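Local coordinates for protein involved in catabolism of external DNA (Legionella pneumophila subsp. pneumophila, PDB 2OO3) that probably methylates a specific adenine of 23S ribosomal RNA at N6, using S-adenosyl-L-methionine as the methyl donor, at residues 28-33 with 160-165; 184-189 with 241-246. All blocks are in the same frame, centred on the assembly; numbering follows the deposited sequence.

Contact 1: 28-33 with 160-165; sequences AYLTHK and RGLIFI
Arg160 reaches from the start of strand 161-165 to the end of helix 14-30 and grips the carbonyl of Leu30. The stronger bond runs from Arg160 NH2 to Leu30 O at 2.9 Å; it is nearly straight (166° at the hydrogen), and the oxygen lies at the edge of the guanidinium, almost in its plane. Seen from the acceptor, the donor stands 18° off the carbonyl plane. Arg160 NH1 adds a weak bond to the same oxygen, which also receives a weak backbone bond from Lys33 N as the chain leaves the helix through a type I turn, Leu30 to Lys33. The arginine chain is extended as far as CD and then bends (chi3 71°), which turns the guanidinium edge to the carbonyl and one face to Lys33. Over that face, displaced toward its rim, sits Lys33 CB, 3.6 Å from Arg160 NH1, while Lys33 CD passes beside Arg160 NE. The lysine thus meets the guanidinium through its aliphatic carbons, its NZ remaining 5.0 Å from Arg160 NE.

In the Rossmann-like methyltransferase fold, strand 161-165 is a central strand of the sheet, between 38-41 and 193-200, and helix 14-30 packs across its face. Leu30 serves both halves of the contact. Its side chain runs antiparallel to that of Arg160 as the two pass, CD2 lying 3.6 Å from Arg160 NH2, while CD1 meets Leu162 CB at 3.7 Å. Leu162 is buried, packing also on Leu23 and Leu27 of the helix, and Leu193 of the adjoining strand touches both leucines. At the outer end, Arg160 NH1 also bonds Lys35 O, and Lys33 O accepts a bond from Arg111 NH1.

Contact 2: 184-189 with 241-246; sequences NAYSKF and WIINPP. With SO4 (sulfate ion), chain C.
Tyr186 brings the CD1-CE1 bond of its ring against the branch methyl of Ile243, CE1 lying 3.6 Å from Ile243 CG2 and CD1 3.9 Å from the same methyl. The methyl approaches obliquely, and the two side chains cross at a slant. With CG anti to the backbone N (chi1 -178°), the ring extends out from its helix to the end of strand 237-243. Asn244 comes to the ring edge instead: its ND2 is 4.1 Å from Tyr186 CE1, the amide and ring planes 31° apart. That ND2 is bonded to Gly192 O and Ser190 O, which fixes the amide and directs OD1 to a water 2.9 Å away. The water, in the plane of the tyrosine ring, donates to Asn244 OD1 and to a sulfate, probably from the crystallisation liquor; it also lies very close to Tyr186 OH, too close for that bond to be certain. Ser217, Ser218, Lys219 and Lys278 also bind this anion. Away from the predicted cofactor site, the contact joins the C-terminal end of helix 174-188 to the end of strand 237-243, with Ile216 of helix 203-216 against Tyr186 and strand 193-200 paired alongside through Tyr194 and Ile243.

In the fold
From the N terminus, helix 14-30 leads into the first half of contact 1, which closes only when the chain returns at 160-165, after strands 38-41, 115-119 and 139-142 have been laid down with their helices. Contact 2 opens afterwards, on the helix that follows strand 161-165, and closes a shorter loop at 241-246, spanning strands 193-200 and 220-226. The two are therefore in series, neither nested nor crossed. Both reach the same eight-stranded sheet, and their centres lie about 12 Å apart. They also touch directly: Tyr29 packs on Pro246, bringing helix 14-30 to the loop after antiparallel strand 237-243, and the Phe189 ring packs on the backbone at the start of parallel strand 161-165.

Contact 1: 28-33 with 160-165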
loop_
_atom_site.group_PDB
_atom_site.type_symbol
_atom_site.label_atom_id
_atom_site.label_comp_id
_atom_site.label_asym_id
_atom_site.label_seq_id
_atom_site.Cartn_x
_atom_site.Cartn_y
_atom_site.Cartn_z
ATOM N N ALA A 28 -11.180 4.347 2.436
ATOM C CA ALA A 28 -12.540 4.254 2.958
ATOM C C ALA A 28 -12.719 5.103 4.205
ATOM O O ALA A 28 -13.782 5.718 4.376
ATOM C CB ALA A 28 -12.927 2.805 3.249
ATOM N N TYR A 29 -11.700 5.163 5.071
ATOM C CA TYR A 29 -11.838 5.961 6.301
ATOM C C TYR A 29 -11.763 7.435 6.013
ATOM O O TYR A 29 -12.605 8.230 6.484
ATOM C CB TYR A 29 -10.728 5.658 7.293
ATOM C CG TYR A 29 -10.820 6.516 8.551
ATOM C CD1 TYR A 29 -11.735 6.200 9.560
ATOM C CD2 TYR A 29 -9.983 7.638 8.739
ATOM C CE1 TYR A 29 -11.812 6.961 10.735
ATOM C CE2 TYR A 29 -10.049 8.411 9.906
ATOM C CZ TYR A 29 -10.956 8.051 10.908
ATOM O OH TYR A 29 -11.049 8.795 12.086
ATOM N N LEU A 30 -10.733 7.814 5.256
ATOM C CA LEU A 30 -10.442 9.237 5.075
ATOM C C LEU A 30 -11.493 9.961 4.273
ATOM O O LEU A 30 -11.726 11.158 4.490
ATOM C CB LEU A 30 -9.061 9.440 4.458
ATOM C CG LEU A 30 -7.866 9.198 5.388
ATOM C CD1 LEU A 30 -6.590 9.378 4.579
ATOM C CD2 LEU A 30 -7.889 10.149 6.530
ATOM N N THR A 31 -12.106 9.258 3.321
ATOM C CA THR A 31 -13.160 9.861 2.512
ATOM C C THR A 31 -14.471 10.061 3.325
ATOM O O THR A 31 -15.474 10.572 2.790
ATOM C CB THR A 31 -13.428 9.048 1.222
ATOM O OG1 THR A 31 -13.701 7.686 1.579
ATOM C CG2 THR A 31 -12.182 9.098 0.266
ATOM N N HIS A 32 -14.478 9.700 4.607
ATOM C CA HIS A 32 -15.643 10.051 5.435
ATOM C C HIS A 32 -15.782 11.545 5.638
ATOM O O HIS A 32 -16.898 12.046 5.804
ATOM C CB HIS A 32 -15.598 9.412 6.800
ATOM C CG HIS A 32 -16.088 8.010 6.798
ATOM N ND1 HIS A 32 -17.428 7.701 6.802
ATOM C CD2 HIS A 32 -15.424 6.831 6.761
ATOM C CE1 HIS A 32 -17.572 6.384 6.791
ATOM N NE2 HIS A 32 -16.372 5.833 6.771
ATOM N N LYS A 33 -14.651 12.242 5.636
ATOM C CA LYS A 33 -14.650 13.682 5.791
ATOM C C LYS A 33 -14.842 14.343 4.449
ATOM O O LYS A 33 -14.073 14.085 3.509
ATOM C CB LYS A 33 -13.332 14.178 6.388
ATOM C CG LYS A 33 -13.423 15.648 6.824
ATOM C CD LYS A 33 -12.288 16.025 7.758
ATOM C CE LYS A 33 -12.653 17.241 8.573
ATOM N NZ LYS A 33 -12.430 18.449 7.774
ATOM N N ARG A 160 -4.839 18.030 4.501
ATOM C CA ARG A 160 -5.268 16.674 4.810
ATOM C C ARG A 160 -4.560 15.851 3.764
ATOM O O ARG A 160 -4.682 16.149 2.569
ATOM C CB ARG A 160 -6.757 16.504 4.524
ATOM C CG ARG A 160 -7.714 17.176 5.454
ATOM C CD ARG A 160 -9.113 16.576 5.234
ATOM N NE ARG A 160 -9.198 15.203 5.737
ATOM C CZ ARG A 160 -9.888 14.207 5.170
ATOM N NH1 ARG A 160 -10.560 14.391 4.024
ATOM N NH2 ARG A 160 -9.909 13.012 5.756
ATOM N N GLY A 161 -3.863 14.798 4.178
ATOM C CA GLY A 161 -3.088 13.997 3.217
ATOM C C GLY A 161 -2.974 12.535 3.583
ATOM O O GLY A 161 -2.833 12.188 4.764
ATOM N N LEU A 162 -3.046 11.683 2.553
ATOM C CA LEU A 162 -2.613 10.286 2.639
ATOM C C LEU A 162 -1.360 10.105 1.754
ATOM O O LEU A 162 -1.368 10.381 0.542
ATOM C CB LEU A 162 -3.747 9.362 2.214
ATOM C CG LEU A 162 -3.354 7.889 2.013
ATOM C CD1 LEU A 162 -2.683 7.321 3.275
ATOM C CD2 LEU A 162 -4.589 7.081 1.585
ATOM N N ILE A 163 -0.257 9.698 2.378
ATOM C CA ILE A 163 1.005 9.541 1.669
ATOM C C ILE A 163 1.288 8.035 1.670
ATOM O O ILE A 163 1.482 7.435 2.722
ATOM C CB ILE A 163 2.140 10.358 2.341
ATOM C CG1 ILE A 163 1.800 11.879 2.383
ATOM C CG2 ILE A 163 3.414 10.228 1.542
ATOM C CD1 ILE A 163 1.191 12.359 3.735
ATOM N N PHE A 164 1.247 7.438 0.492
ATOM C CA PHE A 164 1.341 5.988 0.334
ATOM C C PHE A 164 2.649 5.693 -0.346
ATOM O O PHE A 164 2.855 6.059 -1.495
ATOM C CB PHE A 164 0.155 5.439 -0.505
ATOM C CG PHE A 164 0.071 3.937 -0.545
ATOM C CD1 PHE A 164 -0.371 3.197 0.583
ATOM C CD2 PHE A 164 0.396 3.255 -1.704
ATOM C CE1 PHE A 164 -0.452 1.787 0.530
ATOM C CE2 PHE A 164 0.329 1.842 -1.761
ATOM C CZ PHE A 164 -0.098 1.114 -0.649
ATOM N N ILE A 165 3.539 5.040 0.404
ATOM C CA ILE A 165 4.927 4.826 -0.003
ATOM C C ILE A 165 5.228 3.358 -0.229
ATOM O O ILE A 165 5.230 2.564 0.721
ATOM C CB ILE A 165 5.867 5.412 1.083
ATOM C CG1 ILE A 165 5.524 6.899 1.294
ATOM C CG2 ILE A 165 7.319 5.253 0.656
ATOM C CD1 ILE A 165 6.049 7.516 2.559
#

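Contact 2: 184-189 with 241-246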
loop_
_atom_site.group_PDB
_atom_site.type_symbol
_atom_site.label_atom_id
_atom_site.label_comp_id
_atom_site.label_asym_id
_atom_site.label_seq_id
_atom_site.Cartn_x
_atom_site.Cartn_y
_atom_site.Cartn_z
ATOM N N ASN A 184 11.511 13.646 7.609
ATOM C CA ASN A 184 11.558 15.050 7.175
ATOM C C ASN A 184 10.155 15.555 6.848
ATOM O O ASN A 184 9.777 16.650 7.266
ATOM C CB ASN A 184 12.437 15.225 5.930
ATOM C CG ASN A 184 12.316 16.623 5.322
ATOM O OD1 ASN A 184 11.814 16.801 4.185
ATOM N ND2 ASN A 184 12.744 17.634 6.092
ATOM N N ALA A 185 9.412 14.725 6.101
ATOM C CA ALA A 185 8.045 15.009 5.694
ATOM C C ALA A 185 7.178 15.213 6.933
ATOM O O ALA A 185 6.453 16.184 7.019
ATOM C CB ALA A 185 7.510 13.856 4.842
ATOM N N TYR A 186 7.278 14.293 7.893
ATOM C CA TYR A 186 6.497 14.347 9.114
ATOM C C TYR A 186 6.774 15.644 9.887
ATOM O O TYR A 186 5.839 16.235 10.452
ATOM C CB TYR A 186 6.800 13.126 9.992
ATOM C CG TYR A 186 5.992 13.081 11.261
ATOM C CD1 TYR A 186 4.711 12.511 11.289
ATOM C CD2 TYR A 186 6.502 13.622 12.445
ATOM C CE1 TYR A 186 3.982 12.486 12.454
ATOM C CE2 TYR A 186 5.792 13.579 13.603
ATOM C CZ TYR A 186 4.537 13.018 13.601
ATOM O OH TYR A 186 3.829 13.015 14.766
ATOM N N SER A 187 8.038 16.098 9.908
ATOM C CA SER A 187 8.362 17.346 10.633
ATOM C C SER A 187 7.576 18.556 10.095
ATOM O O SER A 187 7.240 19.449 10.859
ATOM C CB SER A 187 9.869 17.642 10.642
ATOM O OG SER A 187 10.339 18.009 9.355
ATOM N N LYS A 188 7.276 18.549 8.793
ATOM C CA LYS A 188 6.560 19.639 8.101
ATOM C C LYS A 188 5.045 19.424 8.077
ATOM O O LYS A 188 4.287 20.367 7.923
ATOM C CB LYS A 188 7.013 19.724 6.636
ATOM C CG LYS A 188 8.458 20.133 6.412
ATOM C CD LYS A 188 8.806 19.926 4.943
ATOM C CE LYS A 188 9.536 21.145 4.412
ATOM N NZ LYS A 188 9.274 21.320 2.964
ATOM N N PHE A 189 4.613 18.173 8.213
ATOM C CA PHE A 189 3.197 17.862 8.116
ATOM C C PHE A 189 2.895 16.697 9.052
ATOM O O PHE A 189 2.729 15.564 8.622
ATOM C CB PHE A 189 2.870 17.528 6.654
ATOM C CG PHE A 189 1.411 17.328 6.386
ATOM C CD1 PHE A 189 0.459 18.180 6.944
ATOM C CD2 PHE A 189 0.983 16.284 5.559
ATOM C CE1 PHE A 189 -0.904 18.006 6.684
ATOM C CE2 PHE A 189 -0.373 16.103 5.286
ATOM C CZ PHE A 189 -1.308 16.961 5.847
ATOM N N TRP A 241 3.936 0.139 7.920
ATOM C CA TRP A 241 4.081 1.016 9.059
ATOM C C TRP A 241 3.207 2.235 8.782
ATOM O O TRP A 241 3.359 2.880 7.742
ATOM C CB TRP A 241 5.553 1.420 9.230
ATOM C CG TRP A 241 5.749 2.207 10.507
ATOM C CD1 TRP A 241 5.374 3.495 10.745
ATOM C CD2 TRP A 241 6.331 1.728 11.712
ATOM N NE1 TRP A 241 5.700 3.863 12.032
ATOM C CE2 TRP A 241 6.282 2.787 12.650
ATOM C CE3 TRP A 241 6.892 0.495 12.099
ATOM C CZ2 TRP A 241 6.776 2.657 13.964
ATOM C CZ3 TRP A 241 7.398 0.369 13.426
ATOM C CH2 TRP A 241 7.311 1.440 14.332
ATOM N N ILE A 242 2.270 2.520 9.685
ATOM C CA ILE A 242 1.320 3.610 9.468
ATOM C C ILE A 242 1.450 4.604 10.599
ATOM O O ILE A 242 1.420 4.219 11.768
ATOM C CB ILE A 242 -0.168 3.098 9.330
ATOM C CG1 ILE A 242 -0.285 2.140 8.130
ATOM C CG2 ILE A 242 -1.119 4.286 9.134
ATOM C CD1 ILE A 242 -1.466 1.237 8.129
ATOM N N ILE A 243 1.680 5.857 10.235
ATOM C CA ILE A 243 1.668 6.973 11.178
ATOM C C ILE A 243 0.323 7.683 11.078
ATOM O O ILE A 243 -0.166 7.962 9.978
ATOM C CB ILE A 243 2.782 7.970 10.871
ATOM C CG1 ILE A 243 4.150 7.253 10.952
ATOM C CG2 ILE A 243 2.737 9.191 11.847
ATOM C CD1 ILE A 243 5.359 8.087 10.395
ATOM N N ASN A 244 -0.261 7.950 12.239
ATOM C CA ASN A 244 -1.602 8.509 12.364
ATOM C C ASN A 244 -2.673 7.579 11.805
ATOM O O ASN A 244 -3.513 7.992 11.002
ATOM C CB ASN A 244 -1.624 9.911 11.744
ATOM C CG ASN A 244 -0.729 10.881 12.528
ATOM O OD1 ASN A 244 -0.653 10.810 13.767
ATOM N ND2 ASN A 244 -0.045 11.767 11.821
ATOM N N PRO A 245 -2.646 6.297 12.223
ATOM C CA PRO A 245 -3.656 5.438 11.641
ATOM C C PRO A 245 -5.068 5.814 12.124
ATOM O O PRO A 245 -5.227 6.377 13.233
ATOM C CB PRO A 245 -3.267 4.044 12.142
ATOM C CG PRO A 245 -2.564 4.309 13.466
ATOM C CD PRO A 245 -1.778 5.582 13.187
ATOM N N PRO A 246 -6.085 5.521 11.294
ATOM C CA PRO A 246 -7.460 5.862 11.621
ATOM C C PRO A 246 -7.977 5.097 12.800
ATOM O O PRO A 246 -7.509 3.968 13.113
ATOM C CB PRO A 246 -8.233 5.435 10.383
ATOM C CG PRO A 246 -7.171 5.414 9.256
ATOM C CD PRO A 246 -5.993 4.854 9.986
HETATM S S SO4 C . 4.334 11.866 18.670
HETATM O O1 SO4 C . 3.321 11.317 17.775
HETATM O O2 SO4 C . 5.157 12.810 17.916
HETATM O O3 SO4 C . 3.654 12.561 19.762
HETATM O O4 SO4 C . 5.205 10.822 19.197
HETATM O O HOH W 1 1.874 11.582 14.942
#